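Local coordinates for exotoxin 3 (Staphylococcus aureus, PDB 2Z8L), which binds the sialylated glycan sialyl Lewis X and is a superantigen-like toxin built from an OB-fold and a beta-grasp domain, at residues 161-167 / 204-208; 76-80 / 96-102. All coordinates share one frame; numbering follows the deposited sequence.

Interaction 1. Residues 161-167 / 204-208; sequences KFPKDSK and EANIR. Unlike the reference sequence in segment 161-167: Asp165 (reference Ala).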
# COMPACT_ATOMS: atom_id res chain seq x y z
N LYS A 161 22.18 -1.66 -0.59
CA LYS A 161 22.82 -2.33 0.51
C LYS A 161 21.77 -3.20 1.16
O LYS A 161 20.58 -2.92 1.02
CB LYS A 161 23.35 -1.31 1.52
CG LYS A 161 24.52 -0.49 1.01
CD LYS A 161 25.18 0.30 2.14
CE LYS A 161 26.36 1.17 1.63
NZ LYS A 161 27.38 0.42 0.91
N PHE A 162 22.20 -4.22 1.88
CA PHE A 162 21.27 -5.06 2.62
C PHE A 162 20.59 -4.21 3.70
O PHE A 162 21.25 -3.45 4.40
CB PHE A 162 21.96 -6.27 3.24
CG PHE A 162 22.15 -7.37 2.25
CD1 PHE A 162 21.19 -8.35 2.12
CD2 PHE A 162 23.20 -7.36 1.39
CE1 PHE A 162 21.33 -9.35 1.16
CE2 PHE A 162 23.37 -8.38 0.45
CZ PHE A 162 22.43 -9.35 0.34
N PRO A 163 19.27 -4.32 3.79
CA PRO A 163 18.51 -3.42 4.68
C PRO A 163 18.59 -3.65 6.17
O PRO A 163 18.28 -2.73 6.95
CB PRO A 163 17.06 -3.63 4.21
CG PRO A 163 17.05 -5.01 3.64
CD PRO A 163 18.36 -5.15 2.97
N LYS A 164 18.98 -4.85 6.59
CA LYS A 164 19.08 -5.15 8.01
C LYS A 164 17.80 -4.73 8.74
O LYS A 164 16.72 -5.11 8.31
CB LYS A 164 20.36 -4.57 8.59
CG LYS A 164 21.58 -5.18 7.94
CD LYS A 164 22.87 -4.59 8.46
CE LYS A 164 24.05 -5.38 7.95
NZ LYS A 164 25.34 -4.62 8.03
N ASP A 165 17.93 -3.93 9.79
CA ASP A 165 16.83 -3.50 10.67
C ASP A 165 16.06 -2.26 10.19
O ASP A 165 15.24 -1.69 10.98
CB ASP A 165 17.44 -3.14 12.02
CG ASP A 165 18.51 -2.01 11.91
OD1 ASP A 165 19.46 -2.12 11.08
OD2 ASP A 165 18.43 -0.99 12.64
N SER A 166 16.33 -1.81 8.96
CA SER A 166 15.73 -0.61 8.37
C SER A 166 14.21 -0.70 8.46
O SER A 166 13.63 -1.77 8.22
CB SER A 166 16.16 -0.46 6.87
OG SER A 166 17.53 -0.10 6.77
N LYS A 167 13.55 0.41 8.71
CA LYS A 167 12.07 0.42 8.78
C LYS A 167 11.50 1.77 8.33
O LYS A 167 12.19 2.78 8.34
CB LYS A 167 11.52 0.20 10.20
CG LYS A 167 11.97 -1.02 10.96
CD LYS A 167 11.77 -0.85 12.46
CE LYS A 167 12.21 -2.10 13.33
NZ LYS A 167 13.36 -2.85 12.74
N GLU A 204 8.51 8.32 8.92
CA GLU A 204 9.96 8.26 9.15
C GLU A 204 10.51 7.05 8.46
O GLU A 204 9.81 6.06 8.31
CB GLU A 204 10.22 8.21 10.64
CG GLU A 204 9.52 9.25 11.44
CD GLU A 204 9.75 9.08 12.92
OE1 GLU A 204 10.06 7.95 13.40
OE2 GLU A 204 9.60 10.11 13.63
N ALA A 205 11.72 7.13 7.94
CA ALA A 205 12.39 5.97 7.39
C ALA A 205 13.84 6.07 7.81
O ALA A 205 14.41 7.16 7.86
CB ALA A 205 12.34 5.93 5.94
N ASN A 206 14.38 4.93 8.23
CA ASN A 206 15.83 4.82 8.53
C ASN A 206 16.36 3.82 7.50
O ASN A 206 15.83 2.69 7.42
CB ASN A 206 16.04 4.38 10.00
CG ASN A 206 15.66 5.48 11.03
OD1 ASN A 206 14.49 5.87 11.19
ND2 ASN A 206 16.67 5.99 11.73
N ILE A 207 17.26 4.27 6.61
CA ILE A 207 17.73 3.52 5.42
C ILE A 207 19.26 3.31 5.55
O ILE A 207 20.00 4.27 5.88
CB ILE A 207 17.69 4.36 4.09
CG1 ILE A 207 16.35 4.85 3.66
CG2 ILE A 207 18.37 3.57 2.89
CD1 ILE A 207 16.49 5.44 2.29
N ARG A 208 19.74 2.11 5.22
CA ARG A 208 21.19 1.80 5.28
C ARG A 208 21.94 2.46 4.12
O ARG A 208 23.18 2.53 4.08
CB ARG A 208 21.42 0.27 5.26
CG ARG A 208 21.02 -0.48 6.52
CD ARG A 208 22.22 -0.73 7.42
NE ARG A 208 21.89 -1.38 8.70
CZ ARG A 208 22.67 -1.35 9.78
NH1 ARG A 208 23.83 -0.69 9.79
NH2 ARG A 208 22.29 -1.98 10.89
OXT ARG A 208 21.32 2.98 3.19
O HOH W 1 20.85 1.08 0.78
O HOH W 2 17.91 0.23 4.18
O HOH W 3 11.86 4.70 10.99
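The chain entering strand 167-172 meets the end of strand 200-207, where Asn206 N donates to Lys167 O over 3.1 Å; the return bond, from Lys167 N to Asn206 O, is long and weak. Just before this pairing, Pro163 to Ser166 form a type II' beta turn, against which the C-terminal Arg208 lies. Pro163 O is gripped twice from within the turn, by the amide of Ser166 and by Ser166 OG at 2.7 Å, the hydroxyl arriving in the carbonyl plane on a lone pair. Ser166 CB meanwhile rests 3.2 Å from Asn206 O, and a water joins OG to the backbone N of Arg208.

The Arg208 chain bends at chi2 (-98°), which swings its guanidinium so that Pro163 O lies at its edge and Lys164 CD over one face, 3.5 Å from Arg208 CZ, the two side chains crossing at about a right angle. Asp165, which differs from the reference sequence, forms a salt bridge: Arg208 NH2 meets the syn side of its OD1 at 2.8 Å in a bent bond (140°), tilted from both planes, which stand 65° apart. Lys167 NZ turns back to Asp165 O.

Lys164 NZ lies 4.6 Å from Arg208 NH1, and the Asp165 carboxylate probably offsets part of this like-charge proximity. The C-terminus is thus joined to the turn by an ion pair at the surface, beside the buried Ser166.

Interaction 2. Residues 76-80 / 96-102; sequences GLDIF and GGVTKKN. With PO4 (phosphate ion), chain C.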
# COMPACT_ATOMS: atom_id res chain seq x y z
N GLY A 76 -18.45 1.56 -5.34
CA GLY A 76 -17.78 2.74 -4.84
C GLY A 76 -16.48 2.43 -4.12
O GLY A 76 -16.12 3.11 -3.13
N LEU A 77 -15.76 1.46 -4.65
CA LEU A 77 -14.44 1.11 -4.11
C LEU A 77 -13.31 1.71 -4.90
O LEU A 77 -13.42 1.92 -6.11
CB LEU A 77 -14.30 -0.41 -4.08
CG LEU A 77 -15.37 -1.18 -3.34
CD1 LEU A 77 -15.11 -2.67 -3.42
CD2 LEU A 77 -15.41 -0.72 -1.91
N ASP A 78 -12.20 1.95 -4.21
CA ASP A 78 -10.90 2.24 -4.84
C ASP A 78 -10.01 1.02 -4.53
O ASP A 78 -10.06 0.50 -3.42
CB ASP A 78 -10.27 3.44 -4.23
CG ASP A 78 -10.86 4.78 -4.70
OD1 ASP A 78 -11.71 4.82 -5.63
OD2 ASP A 78 -10.42 5.82 -4.12
N ILE A 79 -9.27 0.54 -5.51
CA ILE A 79 -8.37 -0.61 -5.30
C ILE A 79 -6.96 -0.32 -5.77
O ILE A 79 -6.75 0.07 -6.92
CB ILE A 79 -8.89 -1.88 -6.01
CG1 ILE A 79 -10.40 -2.02 -5.72
CG2 ILE A 79 -8.03 -3.09 -5.57
CD1 ILE A 79 -11.02 -3.20 -6.26
N PHE A 80 -5.98 -0.56 -4.90
CA PHE A 80 -4.58 -0.49 -5.27
C PHE A 80 -4.11 -1.87 -5.62
O PHE A 80 -4.00 -2.71 -4.74
CB PHE A 80 -3.75 0.10 -4.11
CG PHE A 80 -2.35 0.33 -4.46
CD1 PHE A 80 -1.99 1.32 -5.39
CD2 PHE A 80 -1.35 -0.49 -3.97
CE1 PHE A 80 -0.65 1.48 -5.76
CE2 PHE A 80 -0.01 -0.32 -4.34
CZ PHE A 80 0.32 0.66 -5.20
N GLY A 96 -5.37 -7.55 -1.13
CA GLY A 96 -5.81 -6.43 -0.35
C GLY A 96 -5.87 -5.13 -1.14
O GLY A 96 -6.28 -5.16 -2.29
N GLY A 97 -5.61 -4.02 -0.47
CA GLY A 97 -5.58 -2.71 -1.10
C GLY A 97 -6.92 -2.10 -1.44
O GLY A 97 -6.97 -1.17 -2.26
N VAL A 98 -8.02 -2.57 -0.85
CA VAL A 98 -9.39 -2.07 -1.11
C VAL A 98 -9.74 -0.97 -0.09
O VAL A 98 -9.58 -1.15 1.13
CB VAL A 98 -10.43 -3.20 -1.07
CG1 VAL A 98 -11.81 -2.65 -1.33
CG2 VAL A 98 -10.04 -4.34 -2.06
N THR A 99 -10.23 0.15 -0.59
CA THR A 99 -10.68 1.23 0.29
C THR A 99 -11.99 1.79 -0.27
O THR A 99 -12.38 1.51 -1.44
CB THR A 99 -9.65 2.33 0.34
OG1 THR A 99 -9.43 2.86 -0.96
CG2 THR A 99 -8.33 1.83 0.95
N LYS A 100 -12.72 2.50 0.56
CA LYS A 100 -13.88 3.26 0.06
C LYS A 100 -13.39 4.48 -0.69
O LYS A 100 -12.39 5.08 -0.30
CB LYS A 100 -14.68 3.72 1.26
CG LYS A 100 -15.06 2.55 2.18
CD LYS A 100 -16.03 2.93 3.27
CE LYS A 100 -16.78 1.69 3.74
NZ LYS A 100 -15.85 0.55 4.11
N LYS A 101 -14.08 4.85 -1.77
CA LYS A 101 -13.72 6.03 -2.50
C LYS A 101 -13.99 7.27 -1.61
O LYS A 101 -14.73 7.23 -0.61
CB LYS A 101 -14.46 6.12 -3.83
CG LYS A 101 -15.92 6.41 -3.64
CD LYS A 101 -16.63 6.43 -4.96
CE LYS A 101 -18.02 6.86 -4.73
NZ LYS A 101 -18.84 6.57 -5.93
N ASN A 102 -13.36 8.37 -1.99
CA ASN A 102 -13.57 9.61 -1.24
C ASN A 102 -15.04 10.05 -1.23
O ASN A 102 -15.71 10.00 -2.24
CB ASN A 102 -12.74 10.73 -1.86
CG ASN A 102 -11.26 10.62 -1.56
OD1 ASN A 102 -10.84 9.91 -0.66
ND2 ASN A 102 -10.48 11.42 -2.27
P PO4 C . -11.59 8.62 -5.46
O1 PO4 C . -12.00 7.44 -6.35
O2 PO4 C . -12.68 9.68 -5.57
O3 PO4 C . -10.29 9.23 -5.95
O4 PO4 C . -11.45 8.22 -4.01
O HOH W 4 -5.09 -5.17 -4.72
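With chi1 at -78°, Asp78 holds its CG anti to the carbonyl carbon, and the carboxylate faces a bound phosphate: Asp78 OD1 is 2.7 Å from phosphate O1 and OD2 2.6 Å from O4, so close that an acid group probably holds a proton. Thr99, with chi1 at 60°, places OG1 3.4 Å from Asp78 CB on the same face of the sheet. The two residues form a hydrogen-bonded antiparallel pair joining strands 77-81 and 92-100 of the OB-fold domain. Asp78 N gives to Thr99 O at 2.8 Å and Thr99 N gives back to Asp78 O; Phe80 N to Gly97 O and Lys101 N to Gly76 O extend the pairing in both directions. Gly76 and Leu77 form a G1 bulge opposite Val35.

On the other face, Ile79 and Val98 make a non-hydrogen-bonded pair, their CG2 methyls 4.2 Å apart, and both pack on Ile59. Leu77 CD1 meets Val98 CG1 at 3.9 Å. The extended Lys101 chain passes alongside Gly76, its CG 3.3 Å from Gly76 O, and Lys101 NZ hydrogen-bonds to Asn34 OD1.

The polar face is tied to the beta-grasp domain: Lys136 pairs with Asp78 OD2 and bonds Thr99 OG1, while the Asn102 side-chain amide bonds through OD1 to Glu137 N and ND2 to Tyr135 O. The phosphate, probably from the crystallisation liquor, sits beside this edge, its O4 taking the backbone N of Asn102 at 2.8 Å.

How the interactions relate
Interaction 1 belongs to the beta-grasp domain and interaction 2 to the OB-fold domain; their centres are about 29 Å apart, with the middle of the molecule between them, and their nearest atoms about 17 Å. All of interaction 2 precedes interaction 1 in sequence. Sialyl Lewis X is bound by a pocket that includes Tyr177, Thr179, Lys184, Arg190 and Asp193, and neither contact supplies a residue to it. Interaction 1 comes closer, the Lys167 side chain being about 7 Å from the galactose and about 8 Å from the sialic acid, whereas Gly96 in interaction 2 is about 12 Å from the sialic acid.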